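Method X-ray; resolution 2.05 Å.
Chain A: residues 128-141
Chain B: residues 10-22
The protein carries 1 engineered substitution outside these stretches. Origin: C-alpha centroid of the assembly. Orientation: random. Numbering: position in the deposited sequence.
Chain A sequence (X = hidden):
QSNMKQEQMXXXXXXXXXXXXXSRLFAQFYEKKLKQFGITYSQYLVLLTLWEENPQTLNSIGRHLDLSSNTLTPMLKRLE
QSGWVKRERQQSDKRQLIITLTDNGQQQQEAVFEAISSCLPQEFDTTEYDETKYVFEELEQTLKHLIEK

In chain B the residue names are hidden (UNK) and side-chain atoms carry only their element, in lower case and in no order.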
ATOM      1  N   GLU A 128      -5.518  12.220 -17.034  1.00 72.28           N
ATOM      2  CA  GLU A 128      -5.054  10.980 -16.419  1.00 70.21           C
ATOM      3  C   GLU A 128      -4.820  11.154 -14.926  1.00 65.48           C
ATOM      4  O   GLU A 128      -4.958  10.192 -14.160  1.00 60.14           O
ATOM      5  CB  GLU A 128      -3.778  10.490 -17.104  1.00 73.31           C
ATOM      6  CG  GLU A 128      -3.983  10.007 -18.528  1.00 79.36           C
ATOM      7  CD  GLU A 128      -2.767   9.291 -19.080  1.00 86.02           C
ATOM      8  OE1 GLU A 128      -1.763   9.168 -18.345  1.00 82.43           O
ATOM      9  OE2 GLU A 128      -2.813   8.849 -20.248  1.00 95.17           O
ATOM     10  N   TYR A 129      -4.459  12.364 -14.493  1.00 61.79           N
ATOM     11  CA  TYR A 129      -4.384  12.643 -13.064  1.00 60.32           C
ATOM     12  C   TYR A 129      -5.744  12.449 -12.405  1.00 56.35           C
ATOM     13  O   TYR A 129      -5.872  11.709 -11.423  1.00 50.70           O
ATOM     14  CB  TYR A 129      -3.871  14.065 -12.825  1.00 51.93           C
ATOM     15  CG  TYR A 129      -3.857  14.471 -11.364  1.00 50.25           C
ATOM     16  CD1 TYR A 129      -4.972  15.055 -10.772  1.00 51.70           C
ATOM     17  CD2 TYR A 129      -2.730  14.268 -10.578  1.00 44.42           C
ATOM     18  CE1 TYR A 129      -4.967  15.420  -9.440  1.00 51.79           C
ATOM     19  CE2 TYR A 129      -2.715  14.635  -9.243  1.00 42.49           C
ATOM     20  CZ  TYR A 129      -3.836  15.208  -8.679  1.00 45.40           C
ATOM     21  OH  TYR A 129      -3.828  15.573  -7.351  1.00 38.01           O
ATOM     22  N   ASP A 130      -6.776  13.108 -12.943  1.00 61.58           N
ATOM     23  CA  ASP A 130      -8.100  13.056 -12.333  1.00 59.54           C
ATOM     24  C   ASP A 130      -8.641  11.634 -12.271  1.00 57.60           C
ATOM     25  O   ASP A 130      -9.343  11.281 -11.318  1.00 54.22           O
ATOM     26  CB  ASP A 130      -9.068  13.954 -13.104  1.00 59.96           C
ATOM     27  CG  ASP A 130      -8.745  15.425 -12.948  1.00 66.24           C
ATOM     28  OD1 ASP A 130      -7.881  15.761 -12.110  1.00 69.42           O
ATOM     29  OD2 ASP A 130      -9.352  16.246 -13.667  1.00 72.42           O
ATOM     30  N   GLU A 131      -8.324  10.805 -13.268  1.00 58.79           N
ATOM     31  CA  GLU A 131      -8.805   9.427 -13.254  1.00 62.59           C
ATOM     32  C   GLU A 131      -8.060   8.596 -12.213  1.00 57.84           C
ATOM     33  O   GLU A 131      -8.673   7.823 -11.468  1.00 54.91           O
ATOM     34  CB  GLU A 131      -8.672   8.805 -14.647  1.00 67.53           C
ATOM     35  CG  GLU A 131      -8.521   7.285 -14.648  1.00 74.63           C
ATOM     36  CD  GLU A 131      -8.853   6.662 -15.991  1.00 84.07           C
ATOM     37  OE1 GLU A 131      -9.656   5.709 -16.009  1.00 89.53           O
ATOM     38  OE2 GLU A 131      -8.305   7.129 -17.008  1.00 86.81           O
ATOM     39  N   THR A 132      -6.734   8.734 -12.158  1.00 53.85           N
ATOM     40  CA  THR A 132      -5.956   8.030 -11.144  1.00 47.23           C
ATOM     41  C   THR A 132      -6.336   8.504  -9.748  1.00 45.29           C
ATOM     42  O   THR A 132      -6.532   7.694  -8.834  1.00 46.52           O
ATOM     43  CB  THR A 132      -4.461   8.230 -11.390  1.00 51.33           C
ATOM     44  OG1 THR A 132      -4.143   7.869 -12.740  1.00 54.72           O
ATOM     45  CG2 THR A 132      -3.644   7.373 -10.434  1.00 43.72           C
ATOM     46  N   LYS A 133      -6.440   9.823  -9.565  1.00 48.01           N
ATOM     47  CA  LYS A 133      -6.926  10.366  -8.301  1.00 45.11           C
ATOM     48  C   LYS A 133      -8.306   9.815  -7.959  1.00 48.58           C
ATOM     49  O   LYS A 133      -8.568   9.449  -6.808  1.00 45.73           O
ATOM     50  CB  LYS A 133      -6.965  11.892  -8.367  1.00 46.59           C
ATOM     51  CG  LYS A 133      -7.560  12.561  -7.140  1.00 49.20           C
ATOM     52  CD  LYS A 133      -8.054  13.961  -7.477  1.00 58.60           C
ATOM     53  CE  LYS A 133      -8.574  14.685  -6.245  1.00 58.17           C
ATOM     54  NZ  LYS A 133      -7.489  14.923  -5.258  1.00 58.00           N
ATOM     55  N   TYR A 134      -9.199   9.740  -8.950  1.00 50.51           N
ATOM     56  CA  TYR A 134     -10.564   9.288  -8.694  1.00 54.22           C
ATOM     57  C   TYR A 134     -10.599   7.828  -8.257  1.00 45.97           C
ATOM     58  O   TYR A 134     -11.372   7.462  -7.364  1.00 50.29           O
ATOM     59  CB  TYR A 134     -11.424   9.494  -9.942  1.00 52.10           C
ATOM     60  CG  TYR A 134     -12.822   8.924  -9.843  1.00 55.79           C
ATOM     61  CD1 TYR A 134     -13.713   9.378  -8.876  1.00 61.50           C
ATOM     62  CD2 TYR A 134     -13.253   7.937 -10.722  1.00 54.28           C
ATOM     63  CE1 TYR A 134     -14.988   8.863  -8.784  1.00 63.05           C
ATOM     64  CE2 TYR A 134     -14.526   7.413 -10.638  1.00 55.36           C
ATOM     65  CZ  TYR A 134     -15.389   7.880  -9.667  1.00 54.84           C
ATOM     66  OH  TYR A 134     -16.660   7.363  -9.578  1.00 66.94           O
ATOM     67  N   VAL A 135      -9.770   6.981  -8.870  1.00 42.76           N
ATOM     68  CA  VAL A 135      -9.754   5.566  -8.507  1.00 42.33           C
ATOM     69  C   VAL A 135      -9.264   5.388  -7.075  1.00 45.22           C
ATOM     70  O   VAL A 135      -9.846   4.632  -6.289  1.00 36.77           O
ATOM     71  CB  VAL A 135      -8.896   4.765  -9.502  1.00 43.64           C
ATOM     72  CG1 VAL A 135      -8.680   3.349  -8.996  1.00 40.19           C
ATOM     73  CG2 VAL A 135      -9.559   4.743 -10.870  1.00 43.37           C
ATOM     74  N   PHE A 136      -8.188   6.091  -6.711  1.00 38.01           N
ATOM     75  CA  PHE A 136      -7.636   5.934  -5.369  1.00 34.19           C
ATOM     76  C   PHE A 136      -8.508   6.601  -4.313  1.00 36.03           C
ATOM     77  O   PHE A 136      -8.503   6.174  -3.153  1.00 34.09           O
ATOM     78  CB  PHE A 136      -6.208   6.483  -5.319  1.00 29.05           C
ATOM     79  CG  PHE A 136      -5.185   5.546  -5.896  1.00 28.61           C
ATOM     80  CD1 PHE A 136      -4.914   4.335  -5.280  1.00 28.90           C
ATOM     81  CD2 PHE A 136      -4.500   5.870  -7.054  1.00 37.98           C
ATOM     82  CE1 PHE A 136      -3.979   3.466  -5.806  1.00 28.42           C
ATOM     83  CE2 PHE A 136      -3.560   5.005  -7.584  1.00 34.80           C
ATOM     84  CZ  PHE A 136      -3.300   3.801  -6.958  1.00 34.63           C
ATOM     85  N   GLU A 137      -9.260   7.641  -4.685  1.00 36.80           N
ATOM     86  CA  GLU A 137     -10.200   8.237  -3.741  1.00 36.70           C
ATOM     87  C   GLU A 137     -11.331   7.271  -3.410  1.00 38.47           C
ATOM     88  O   GLU A 137     -11.751   7.172  -2.251  1.00 35.95           O
ATOM     89  CB  GLU A 137     -10.770   9.541  -4.301  1.00 44.25           C
ATOM     90  CG  GLU A 137      -9.825  10.730  -4.252  1.00 50.43           C
ATOM     91  CD  GLU A 137     -10.509  12.024  -4.656  1.00 59.79           C
ATOM     92  OE1 GLU A 137     -10.889  12.805  -3.758  1.00 63.02           O
ATOM     93  OE2 GLU A 137     -10.681  12.253  -5.871  1.00 62.86           O
ATOM     94  N   GLU A 138     -11.837   6.552  -4.412  1.00 39.64           N
ATOM     95  CA  GLU A 138     -12.923   5.612  -4.166  1.00 41.39           C
ATOM     96  C   GLU A 138     -12.436   4.347  -3.472  1.00 37.79           C
ATOM     97  O   GLU A 138     -13.183   3.751  -2.689  1.00 38.63           O
ATOM     98  CB  GLU A 138     -13.627   5.261  -5.476  1.00 40.89           C
ATOM     99  CG  GLU A 138     -14.242   6.462  -6.176  1.00 50.79           C
ATOM    100  CD  GLU A 138     -15.504   6.950  -5.489  1.00 51.78           C
ATOM    101  OE1 GLU A 138     -15.689   8.180  -5.388  1.00 55.99           O
ATOM    102  OE2 GLU A 138     -16.309   6.102  -5.049  1.00 49.79           O
ATOM    103  N   LEU A 139     -11.197   3.925  -3.737  1.00 34.64           N
ATOM    104  CA  LEU A 139     -10.635   2.800  -2.997  1.00 36.21           C
ATOM    105  C   LEU A 139     -10.466   3.142  -1.522  1.00 33.82           C
ATOM    106  O   LEU A 139     -10.729   2.305  -0.652  1.00 28.67           O
ATOM    107  CB  LEU A 139      -9.305   2.372  -3.616  1.00 37.63           C
ATOM    108  CG  LEU A 139      -9.424   1.639  -4.954  1.00 37.70           C
ATOM    109  CD1 LEU A 139      -8.059   1.416  -5.574  1.00 34.50           C
ATOM    110  CD2 LEU A 139     -10.152   0.314  -4.771  1.00 33.83           C
ATOM    111  N   GLU A 140     -10.037   4.373  -1.219  1.00 31.99           N
ATOM    112  CA  GLU A 140      -9.955   4.811   0.172  1.00 31.94           C
ATOM    113  C   GLU A 140     -11.294   4.646   0.883  1.00 34.65           C
ATOM    114  O   GLU A 140     -11.356   4.158   2.017  1.00 33.32           O
ATOM    115  CB  GLU A 140      -9.493   6.269   0.246  1.00 30.72           C
ATOM    116  CG  GLU A 140      -7.985   6.463   0.181  1.00 33.62           C
ATOM    117  CD  GLU A 140      -7.560   7.858   0.610  1.00 35.89           C
ATOM    118  OE1 GLU A 140      -7.487   8.759  -0.254  1.00 31.89           O
ATOM    119  OE2 GLU A 140      -7.316   8.057   1.818  1.00 33.17           O
ATOM    120  N   GLN A 141     -12.368   5.042   0.207  1.00 34.34           N
ATOM    121  CA  GLN A 141     -13.706   4.979   0.783  1.00 36.47           C
ATOM    122  C   GLN A 141     -14.261   3.556   0.846  1.00 29.49           C
ATOM    123  O   GLN A 141     -14.858   3.162   1.848  1.00 33.94           O
ATOM    124  CB  GLN A 141     -14.665   5.878   0.000  1.00 47.40           C
ATOM    125  CG  GLN A 141     -14.677   7.326   0.464  1.00 58.70           C
ATOM    126  CD  GLN A 141     -15.892   8.086  -0.030  1.00 68.91           C
ATOM    127  OE1 GLN A 141     -16.788   7.512  -0.650  1.00 66.93           O
ATOM    128  NE2 GLN A 141     -15.929   9.385   0.242  1.00 61.83           N
TER
ATOM    129  N   UNK B  10       1.405  20.354  -4.836  1.00 30.91           N
ATOM    130  CA  UNK B  10       0.269  20.052  -3.972  1.00 37.30           C
ATOM    131  C   UNK B  10      -0.552  18.895  -4.527  1.00 38.64           C
ATOM    132  O   UNK B  10      -0.978  18.011  -3.774  1.00 34.71           O
ATOM    133  c   UNK B  10      -1.649  21.129  -2.688  1.00 37.38           C
ATOM    134  c   UNK B  10      -4.559  21.327  -4.092  1.00 46.93           C
ATOM    135  c   UNK B  10      -0.608  21.288  -3.789  1.00 36.42           C
ATOM    136  c   UNK B  10      -2.701  22.223  -2.738  1.00 39.26           C
ATOM    137  n   UNK B  10      -3.516  22.139  -3.946  1.00 38.95           N
ATOM    138  n   UNK B  10      -4.917  20.518  -3.104  1.00 42.28           N
ATOM    139  n   UNK B  10      -5.241  21.320  -5.228  1.00 39.40           N
ATOM    140  N   UNK B  11      -0.787  18.887  -5.842  1.00 28.69           N
ATOM    141  CA  UNK B  11      -1.520  17.787  -6.458  1.00 34.63           C
ATOM    142  C   UNK B  11      -0.726  16.487  -6.413  1.00 35.19           C
ATOM    143  O   UNK B  11      -1.316  15.407  -6.299  1.00 34.23           O
ATOM    144  c   UNK B  11      -2.769  19.362  -8.126  1.00 41.23           C
ATOM    145  c   UNK B  11      -1.883  18.134  -7.902  1.00 37.68           C
ATOM    146  c   UNK B  11      -2.872  19.677  -9.611  1.00 41.66           C
ATOM    147  c   UNK B  11      -4.151  19.150  -7.525  1.00 44.03           C
ATOM    148  N   UNK B  12       0.602  16.567  -6.509  1.00 30.91           N
ATOM    149  CA  UNK B  12       1.420  15.366  -6.383  1.00 33.11           C
ATOM    150  C   UNK B  12       1.291  14.768  -4.987  1.00 29.19           C
ATOM    151  O   UNK B  12       1.020  13.571  -4.834  1.00 30.29           O
ATOM    152  c   UNK B  12       2.879  15.685  -6.707  1.00 29.48           C
ATOM    153  N   UNK B  13       1.478  15.595  -3.953  1.00 31.24           N
ATOM    154  CA  UNK B  13       1.310  15.129  -2.580  1.00 30.19           C
ATOM    155  C   UNK B  13      -0.075  14.537  -2.359  1.00 29.65           C
ATOM    156  O   UNK B  13      -0.217  13.493  -1.711  1.00 28.75           O
ATOM    157  n   UNK B  13       3.764  17.125  -2.065  1.00 26.36           N
ATOM    158  c   UNK B  13       3.003  16.431  -1.226  1.00 31.01           C
ATOM    159  c   UNK B  13       1.548  16.278  -1.602  1.00 25.42           C
ATOM    160  o   UNK B  13       3.441  15.932  -0.188  1.00 28.36           O
ATOM    161  N   UNK B  14      -1.107  15.186  -2.900  1.00 27.92           N
ATOM    162  CA  UNK B  14      -2.480  14.754  -2.658  1.00 30.02           C
ATOM    163  C   UNK B  14      -2.740  13.373  -3.250  1.00 29.48           C
ATOM    164  O   UNK B  14      -3.302  12.495  -2.584  1.00 34.60           O
ATOM    165  n   UNK B  14      -6.524  17.325  -2.460  1.00 46.20           N
ATOM    166  c   UNK B  14      -5.779  16.705  -3.366  1.00 47.80           C
ATOM    167  c   UNK B  14      -4.898  15.579  -2.863  1.00 44.39           C
ATOM    168  o   UNK B  14      -5.783  17.019  -4.557  1.00 43.95           O
ATOM    169  c   UNK B  14      -3.448  15.787  -3.236  1.00 34.14           C
ATOM    170  N   UNK B  15      -2.316  13.158  -4.460  1.00 28.57           N
ATOM    171  CA  UNK B  15      -2.522  11.898  -5.111  1.00 35.79           C
ATOM    172  C   UNK B  15      -1.683  10.797  -4.491  1.00 31.98           C
ATOM    173  O   UNK B  15      -2.159   9.734  -4.228  1.00 25.66           O
ATOM    174  c   UNK B  15      -2.330  10.917  -8.795  1.00 37.84           C
ATOM    175  c   UNK B  15      -3.614   9.979  -7.007  1.00 43.03           C
ATOM    176  c   UNK B  15      -2.348  10.685  -7.326  1.00 33.98           C
ATOM    177  c   UNK B  15      -2.217  12.002  -6.598  1.00 29.50           C
ATOM    178  N   UNK B  16      -0.424  11.088  -4.263  1.00 25.86           N
ATOM    179  CA  UNK B  16       0.483  10.058  -3.772  1.00 30.24           C
ATOM    180  C   UNK B  16       0.171   9.666  -2.335  1.00 26.40           C
ATOM    181  O   UNK B  16       0.378   8.508  -1.956  1.00 27.95           O
ATOM    182  s   UNK B  16       2.391  10.848  -5.618  1.00 36.92           S
ATOM    183  c   UNK B  16       1.924  10.534  -3.905  1.00 31.62           C
ATOM    184  N   UNK B  17      -0.331  10.602  -1.527  1.00 23.63           N
ATOM    185  CA  UNK B  17      -0.718  10.255  -0.164  1.00 23.22           C
ATOM    186  C   UNK B  17      -1.987   9.412  -0.155  1.00 27.44           C
ATOM    187  O   UNK B  17      -2.136   8.513   0.681  1.00 27.51           O
ATOM    188  c   UNK B  17      -2.097  11.117   4.242  1.00 27.08           C
ATOM    189  c   UNK B  17      -0.906  11.520   0.672  1.00 25.04           C
ATOM    190  c   UNK B  17      -0.913  11.272   2.152  1.00 26.69           C
ATOM    191  c   UNK B  17      -2.090  11.347   2.877  1.00 26.73           C
ATOM    192  c   UNK B  17       0.263  10.729   4.182  1.00 25.56           C
ATOM    193  c   UNK B  17       0.262  10.961   2.820  1.00 24.52           C
ATOM    194  c   UNK B  17      -0.919  10.807   4.895  1.00 24.55           C
ATOM    195  N   UNK B  18      -2.909   9.689  -1.079  1.00 25.20           N
ATOM    196  CA  UNK B  18      -4.091   8.845  -1.227  1.00 26.21           C
ATOM    197  C   UNK B  18      -3.696   7.407  -1.543  1.00 27.89           C
ATOM    198  O   UNK B  18      -4.189   6.462  -0.918  1.00 28.34           O
ATOM    199  c   UNK B  18      -4.999   9.409  -2.322  1.00 30.09           C
ATOM    200  o   UNK B  18      -6.145   8.597  -2.511  1.00 31.98           O
ATOM    201  N   UNK B  19      -2.796   7.227  -2.514  1.00 24.56           N
ATOM    202  CA  UNK B  19      -2.316   5.889  -2.846  1.00 31.49           C
ATOM    203  C   UNK B  19      -1.546   5.274  -1.684  1.00 27.94           C
ATOM    204  O   UNK B  19      -1.625   4.063  -1.448  1.00 25.18           O
ATOM    205  c   UNK B  19      -1.440   5.943  -4.098  1.00 25.36           C
ATOM    206  N   UNK B  20      -0.785   6.096  -0.955  1.00 23.96           N
ATOM    207  CA  UNK B  20      -0.101   5.634   0.250  1.00 25.84           C
ATOM    208  C   UNK B  20      -1.091   5.032   1.243  1.00 24.00           C
ATOM    209  O   UNK B  20      -0.869   3.938   1.779  1.00 24.84           O
ATOM    210  o   UNK B  20       4.792   5.607   4.570  1.00 24.08           O
ATOM    211  c   UNK B  20       2.311   5.185   1.899  1.00 21.45           C
ATOM    212  c   UNK B  20       3.788   5.867   3.664  1.00 24.87           C
ATOM    213  c   UNK B  20       2.240   7.416   2.734  1.00 27.61           C
ATOM    214  c   UNK B  20       3.243   7.128   3.630  1.00 23.36           C
ATOM    215  c   UNK B  20       1.756   6.458   1.851  1.00 22.53           C
ATOM    216  c   UNK B  20       0.654   6.808   0.875  1.00 24.03           C
ATOM    217  c   UNK B  20       3.333   4.886   2.802  1.00 22.45           C
ATOM    218  N   UNK B  21      -2.198   5.737   1.500  1.00 22.01           N
ATOM    219  CA  UNK B  21      -3.243   5.195   2.364  1.00 27.64           C
ATOM    220  C   UNK B  21      -3.801   3.893   1.806  1.00 29.92           C
ATOM    221  O   UNK B  21      -4.016   2.929   2.549  1.00 25.23           O
ATOM    222  c   UNK B  21      -4.367   6.217   2.539  1.00 25.54           C
ATOM    223  o   UNK B  21      -3.103   7.214   4.313  1.00 27.64           O
ATOM    224  n   UNK B  21      -4.677   8.481   3.333  1.00 27.39           N
ATOM    225  c   UNK B  21      -3.993   7.351   3.474  1.00 29.68           C
ATOM    226  N   UNK B  22      -4.035   3.846   0.493  1.00 24.62           N
ATOM    227  CA  UNK B  22      -4.621   2.663  -0.131  1.00 28.68           C
ATOM    228  C   UNK B  22      -3.722   1.447   0.044  1.00 24.39           C
ATOM    229  O   UNK B  22      -4.215   0.325   0.216  1.00 25.94           O
ATOM    230  c   UNK B  22      -5.156   1.673  -2.390  1.00 26.22           C
ATOM    231  c   UNK B  22      -6.135   3.865  -1.734  1.00 25.75           C
ATOM    232  c   UNK B  22      -4.923   2.955  -1.616  1.00 29.76           C
TER
HETATM  233  O   HOH W   1      -5.848  10.737   1.391  1.00 34.80           O

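Position 10 carries three carbons, a nitrogen, and a carbon bearing two more nitrogens, and touches nothing on chain A: a guanidinium, hence arginine. Exposed, Arg B10 suits its place by finding hydrogen-bond partners elsewhere in the structure. Position 11 has four carbons, forked at the second; its backbone O accepts a hydrogen bond from Tyr A129 OH (2.7 Å), while its CB lies 3.6 Å from Tyr A129 CZ, so the phenol gains both a polar and an apolar partner. The fork marks leucine.

Position 12 has a single carbon, pointing away from chain A: alanine, a small residue in a buried place. Position 13 also points away and makes no contact; its two carbons, the second carrying one oxygen and one nitrogen, form the short amide of asparagine, whose ND2 bonds to a residue just beyond the stretch. Position 14 has three carbons ending in one oxygen and one nitrogen. Its extended chain, t at chi1 and chi2, brings the amide oxygen within 2.8 Å of Lys A133 NZ, which donates a hydrogen bond: the longer amide of glutamine.

Position 15 again shows four carbons forked at the second, a knob among Tyr A129, Thr A132, Lys A133 and Phe A136; the fork places one end carbon 3.6 Å from Lys A133 CA and the other 3.8 Å from Tyr A129 CE2. This is leucine.

Position 16, one carbon then sulfur, points away without contact: cysteine, covalently bonded to a group elsewhere in the structure. Position 17, one carbon and a six-carbon ring, also directed away without contact, is phenylalanine. Position 18 has one carbon and one oxygen, which donates to Glu A140 OE1 at 2.6 Å: serine, a short side chain suited to close helix packing.

Position 19 has one carbon, over the face of the Phe A136 ring, 3.9 Å from CB to the ring centroid in a CH-pi contact. It is alanine. Position 20, one carbon, then a six-carbon ring bearing one oxygen, is tyrosine, buried on the side away from chain A. Position 21 has two carbons with oxygen and nitrogen on the second; the nitrogen donates to Glu A140 OE2 at 3.1 Å. It is asparagine, whose amide also bonds through OD1 just beyond the stretch. Position 22, one carbon carrying two more, sets an end carbon 3.8 Å from Phe A136 CD1, at the ring edge: valine, its branched apolar side chain packing against Phe A136 and Leu A139.

The helices run in broadly the same direction, crossing at 36°. Leu B15 and Phe A136 interlock as reciprocal knobs, and hydrogen bonds from Tyr A129, Lys A133, Ser B18 and Asn B21 accompany this apolar packing. Glu A140 accepts two of them, one on each carboxylate oxygen.

Chain B (10-22) RLANQLCFSAYNV
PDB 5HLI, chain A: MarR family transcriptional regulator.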